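Local coordinates for protein aldehyde dehydrogenase (Bartonella henselae, PDB 3I44) that probably catalyses the NAD(P)+-dependent oxidation of aldehydes to carboxylic acids, at residues 179-191 with 478-490. The protein carries 1 engineered substitution. Numbering follows the deposited sequence.
Sequences TLKVIPALLAGCT and REGGLWGIKEFLD
Phe-488 meets Ala-185 through a CH-pi contact: the methyl CB lies 3.9 Å from the ring centroid and 14° off the ring normal, hence over one face. CG of Phe-488 lies opposite its own carbonyl carbon, and the ring reaches along helix 179-188 as far as Lys-181, whose O is 3.7 Å from CZ. Pro-184 CG approaches CE2 of the same ring obliquely, while its CB sits 3.5 Å from Gly-484 O. Ala-188 CB fills the next place along the helix, 3.6 Å from both Phe-488 CB and Leu-489 CD2. The two backbones come closest at Pro-184 and Ile-485, CA to CA 4.5 Å. The axes of helices 179-188 and 481-486 pass 8.5 Å apart. They cross at -67°.

At the other end the contact turns polar. Lys-181 NZ donates to Glu-479 OE1 at 2.8 Å in a salt bridge, meeting the oxygen on its syn side but 33° out of the carboxylate plane. The lysine chain is extended until a bend at its last torsion turns the amine aside, and Ser-245 and Thr-247 hydroxyls also bond to it, so three partners hold this buried nitrogen. The other carboxylate oxygen, OE2, rests against CB and CD1 of Leu-180. Nearby, a water donates to Leu-180 O and accepts from Gly-480 N, joining the two backbones.

A Schellman motif at Gly-189 ends the first helix and turns the chain toward strand 191-195. Helix 174-188 thus connects parallel strands 156-168 and 191-195 in a beta-alpha-beta crossover, consistent with the Rossmann-like nucleotide-binding domain of aldehyde dehydrogenases. Helix 117-141 packs on Leu-180 and Pro-184, strand 243-247 touches Glu-479 and Phe-488, and strand 489-494 adds antiparallel to strand 156-168.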
loop_
_atom_site.group_PDB
_atom_site.type_symbol
_atom_site.label_atom_id
_atom_site.label_comp_id
_atom_site.label_asym_id
_atom_site.label_seq_id
_atom_site.Cartn_x
_atom_site.Cartn_y
_atom_site.Cartn_z
ATOM N N THR A 179 11.920 4.641 -16.725
ATOM C CA THR A 179 12.783 5.460 -15.875
ATOM C C THR A 179 12.168 5.722 -14.509
ATOM O O THR A 179 12.871 5.681 -13.519
ATOM C CB THR A 179 13.214 6.797 -16.539
ATOM O OG1 THR A 179 12.071 7.594 -16.870
ATOM C CG2 THR A 179 14.022 6.549 -17.782
ATOM N N LEU A 180 10.863 5.950 -14.461
ATOM C CA LEU A 180 10.143 6.109 -13.190
ATOM C C LEU A 180 10.266 4.898 -12.259
ATOM O O LEU A 180 10.101 5.059 -11.062
ATOM C CB LEU A 180 8.673 6.434 -13.414
ATOM C CG LEU A 180 8.375 7.898 -13.779
ATOM C CD1 LEU A 180 6.870 8.030 -14.126
ATOM C CD2 LEU A 180 8.836 8.959 -12.714
ATOM N N LYS A 181 10.560 3.711 -12.785
ATOM C CA LYS A 181 10.668 2.544 -11.947
ATOM C C LYS A 181 12.102 2.126 -11.689
ATOM O O LYS A 181 12.438 1.852 -10.568
ATOM C CB LYS A 181 9.889 1.380 -12.557
ATOM C CG LYS A 181 8.386 1.673 -12.645
ATOM C CD LYS A 181 7.634 0.422 -13.113
ATOM C CE LYS A 181 6.225 0.769 -13.517
ATOM N NZ LYS A 181 5.363 1.189 -12.343
ATOM N N VAL A 182 12.940 2.075 -12.719
ATOM C CA VAL A 182 14.267 1.480 -12.568
ATOM C C VAL A 182 15.210 2.394 -11.765
ATOM O O VAL A 182 16.001 1.919 -10.970
ATOM C CB VAL A 182 14.910 1.185 -13.933
ATOM C CG1 VAL A 182 16.365 0.811 -13.762
ATOM C CG2 VAL A 182 14.121 0.076 -14.669
ATOM N N ILE A 183 15.150 3.699 -12.014
ATOM C CA ILE A 183 16.036 4.650 -11.342
ATOM C C ILE A 183 15.815 4.696 -9.832
ATOM O O ILE A 183 16.774 4.606 -9.108
ATOM C CB ILE A 183 15.976 6.067 -11.985
ATOM C CG1 ILE A 183 16.365 5.986 -13.464
ATOM C CG2 ILE A 183 16.846 7.062 -11.210
ATOM C CD1 ILE A 183 17.812 5.454 -13.781
ATOM N N PRO A 184 14.566 4.844 -9.334
ATOM C CA PRO A 184 14.462 4.889 -7.860
ATOM C C PRO A 184 14.793 3.528 -7.202
ATOM O O PRO A 184 15.295 3.495 -6.068
ATOM C CB PRO A 184 13.010 5.335 -7.606
ATOM C CG PRO A 184 12.279 5.019 -8.864
ATOM C CD PRO A 184 13.290 5.191 -9.978
ATOM N N ALA A 185 14.591 2.424 -7.939
ATOM C CA ALA A 185 14.911 1.090 -7.420
ATOM C C ALA A 185 16.433 0.940 -7.275
ATOM O O ALA A 185 16.919 0.445 -6.264
ATOM C CB ALA A 185 14.302 -0.029 -8.333
ATOM N N LEU A 186 17.178 1.388 -8.276
ATOM C CA LEU A 186 18.636 1.513 -8.169
ATOM C C LEU A 186 19.058 2.334 -6.939
ATOM O O LEU A 186 19.814 1.862 -6.075
ATOM C CB LEU A 186 19.205 2.098 -9.460
ATOM C CG LEU A 186 19.128 1.134 -10.666
ATOM C CD1 LEU A 186 19.600 1.836 -11.960
ATOM C CD2 LEU A 186 19.866 -0.222 -10.382
ATOM N N LEU A 187 18.541 3.547 -6.833
ATOM C CA LEU A 187 18.985 4.466 -5.766
ATOM C C LEU A 187 18.666 3.917 -4.368
ATOM O O LEU A 187 19.461 4.068 -3.442
ATOM C CB LEU A 187 18.378 5.842 -6.014
ATOM C CG LEU A 187 18.852 6.576 -7.258
ATOM C CD1 LEU A 187 17.962 7.823 -7.533
ATOM C CD2 LEU A 187 20.367 6.950 -7.125
ATOM N N ALA A 188 17.521 3.223 -4.249
ATOM C CA ALA A 188 17.078 2.617 -3.006
ATOM C C ALA A 188 17.952 1.405 -2.591
ATOM O O ALA A 188 17.911 0.987 -1.437
ATOM C CB ALA A 188 15.605 2.192 -3.094
ATOM N N GLY A 189 18.739 0.874 -3.515
ATOM C CA GLY A 189 19.574 -0.315 -3.238
ATOM C C GLY A 189 18.916 -1.661 -3.570
ATOM O O GLY A 189 19.388 -2.726 -3.112
ATOM N N CYS A 190 17.826 -1.619 -4.330
ATOM C CA CYS A 190 17.138 -2.829 -4.793
ATOM C C CYS A 190 17.774 -3.386 -6.046
ATOM O O CYS A 190 18.400 -2.651 -6.793
ATOM C CB CYS A 190 15.677 -2.539 -5.104
ATOM S SG CYS A 190 14.709 -2.059 -3.704
ATOM N N THR A 191 17.560 -4.673 -6.299
ATOM C CA THR A 191 17.804 -5.293 -7.606
ATOM C C THR A 191 16.421 -5.638 -8.199
ATOM O O THR A 191 15.376 -5.584 -7.500
ATOM C CB THR A 191 18.699 -6.539 -7.470
ATOM O OG1 THR A 191 18.018 -7.508 -6.680
ATOM C CG2 THR A 191 20.051 -6.187 -6.762
ATOM N N ARG A 478 2.834 6.446 -6.193
ATOM C CA ARG A 478 3.339 7.822 -6.103
ATOM C C ARG A 478 4.757 7.785 -6.677
ATOM O O ARG A 478 5.736 7.554 -5.955
ATOM C CB ARG A 478 3.284 8.282 -4.656
ATOM C CG ARG A 478 1.853 8.489 -4.130
ATOM C CD ARG A 478 1.241 9.794 -4.650
ATOM N NE ARG A 478 -0.165 10.086 -4.319
ATOM C CZ ARG A 478 -1.235 9.541 -4.914
ATOM N NH1 ARG A 478 -1.102 8.562 -5.820
ATOM N NH2 ARG A 478 -2.440 9.961 -4.596
ATOM N N GLU A 479 4.834 7.902 -8.006
ATOM C CA GLU A 479 6.088 7.756 -8.726
ATOM C C GLU A 479 6.776 9.111 -8.861
ATOM O O GLU A 479 6.119 10.127 -8.899
ATOM C CB GLU A 479 5.850 7.109 -10.090
ATOM C CG GLU A 479 5.362 5.648 -9.996
ATOM C CD GLU A 479 5.614 4.810 -11.241
ATOM O OE1 GLU A 479 6.062 3.640 -11.106
ATOM O OE2 GLU A 479 5.441 5.318 -12.365
ATOM N N GLY A 480 8.099 9.123 -8.943
ATOM C CA GLY A 480 8.819 10.352 -9.205
ATOM C C GLY A 480 9.363 11.027 -7.951
ATOM O O GLY A 480 8.755 10.972 -6.866
ATOM N N GLY A 481 10.508 11.699 -8.106
ATOM C CA GLY A 481 11.128 12.404 -6.990
ATOM C C GLY A 481 11.275 11.562 -5.722
ATOM O O GLY A 481 11.548 10.344 -5.757
ATOM N N LEU A 482 11.051 12.210 -4.586
ATOM C CA LEU A 482 11.272 11.547 -3.300
ATOM C C LEU A 482 10.232 10.456 -3.061
ATOM O O LEU A 482 10.544 9.417 -2.471
ATOM C CB LEU A 482 11.172 12.540 -2.153
ATOM C CG LEU A 482 12.493 12.946 -1.525
ATOM C CD1 LEU A 482 12.232 14.158 -0.610
ATOM C CD2 LEU A 482 13.043 11.747 -0.767
ATOM N N TRP A 483 9.004 10.721 -3.506
ATOM C CA TRP A 483 7.913 9.763 -3.342
ATOM C C TRP A 483 8.332 8.441 -3.976
ATOM O O TRP A 483 8.151 7.373 -3.385
ATOM C CB TRP A 483 6.609 10.274 -3.981
ATOM C CG TRP A 483 5.806 11.279 -3.124
ATOM C CD1 TRP A 483 4.875 10.981 -2.143
ATOM C CD2 TRP A 483 5.867 12.699 -3.190
ATOM N NE1 TRP A 483 4.362 12.124 -1.620
ATOM C CE2 TRP A 483 4.957 13.200 -2.227
ATOM C CE3 TRP A 483 6.601 13.599 -3.962
ATOM C CZ2 TRP A 483 4.749 14.558 -2.028
ATOM C CZ3 TRP A 483 6.413 14.964 -3.751
ATOM C CH2 TRP A 483 5.487 15.429 -2.786
ATOM N N GLY A 484 8.937 8.534 -5.161
ATOM C CA GLY A 484 9.227 7.376 -5.971
ATOM C C GLY A 484 10.356 6.551 -5.398
ATOM O O GLY A 484 10.300 5.319 -5.426
ATOM N N ILE A 485 11.366 7.241 -4.856
ATOM C CA ILE A 485 12.483 6.574 -4.173
ATOM C C ILE A 485 11.960 5.772 -2.962
ATOM O O ILE A 485 12.400 4.627 -2.732
ATOM C CB ILE A 485 13.583 7.577 -3.720
ATOM C CG1 ILE A 485 14.302 8.152 -4.942
ATOM C CG2 ILE A 485 14.613 6.879 -2.834
ATOM C CD1 ILE A 485 15.080 9.437 -4.706
ATOM N N LYS A 486 11.034 6.381 -2.211
ATOM C CA LYS A 486 10.503 5.755 -0.990
ATOM C C LYS A 486 9.603 4.536 -1.243
ATOM O O LYS A 486 9.489 3.675 -0.366
ATOM C CB LYS A 486 9.759 6.749 -0.097
ATOM C CG LYS A 486 10.724 7.660 0.624
ATOM C CD LYS A 486 10.056 8.852 1.273
ATOM C CE LYS A 486 11.039 9.585 2.155
ATOM N NZ LYS A 486 10.389 10.781 2.806
ATOM N N GLU A 487 8.943 4.465 -2.391
ATOM C CA GLU A 487 8.196 3.257 -2.711
ATOM C C GLU A 487 9.110 2.018 -2.746
ATOM O O GLU A 487 8.624 0.904 -2.608
ATOM C CB GLU A 487 7.463 3.386 -4.060
ATOM C CG GLU A 487 6.346 4.427 -4.131
ATOM C CD GLU A 487 5.409 4.195 -5.332
ATOM O OE1 GLU A 487 5.905 3.982 -6.469
ATOM O OE2 GLU A 487 4.181 4.224 -5.118
ATOM N N PHE A 488 10.419 2.192 -2.936
ATOM C CA PHE A 488 11.362 1.042 -2.956
ATOM C C PHE A 488 12.119 0.812 -1.626
ATOM O O PHE A 488 13.108 0.040 -1.562
ATOM C CB PHE A 488 12.307 1.157 -4.156
ATOM C CG PHE A 488 11.597 0.951 -5.479
ATOM C CD1 PHE A 488 11.360 -0.330 -5.961
ATOM C CD2 PHE A 488 11.149 2.041 -6.227
ATOM C CE1 PHE A 488 10.668 -0.517 -7.167
ATOM C CE2 PHE A 488 10.471 1.865 -7.435
ATOM C CZ PHE A 488 10.227 0.593 -7.900
ATOM N N LEU A 489 11.637 1.471 -0.571
ATOM C CA LEU A 489 12.254 1.374 0.771
ATOM C C LEU A 489 11.242 0.905 1.800
ATOM O O LEU A 489 10.088 1.289 1.722
ATOM C CB LEU A 489 12.752 2.773 1.209
ATOM C CG LEU A 489 13.879 3.287 0.302
ATOM C CD1 LEU A 489 14.195 4.784 0.506
ATOM C CD2 LEU A 489 15.107 2.412 0.513
ATOM N N ASP A 490 11.701 0.101 2.770
ATOM C CA ASP A 490 10.990 -0.159 3.993
ATOM C C ASP A 490 11.521 0.797 5.047
ATOM O O ASP A 490 12.718 1.176 5.038
ATOM C CB ASP A 490 11.196 -1.607 4.500
ATOM C CG ASP A 490 10.227 -2.618 3.863
ATOM O OD1 ASP A 490 9.053 -2.273 3.681
ATOM O OD2 ASP A 490 10.646 -3.775 3.576
HETATM O O HOH W 1 9.139 6.511 -9.178
#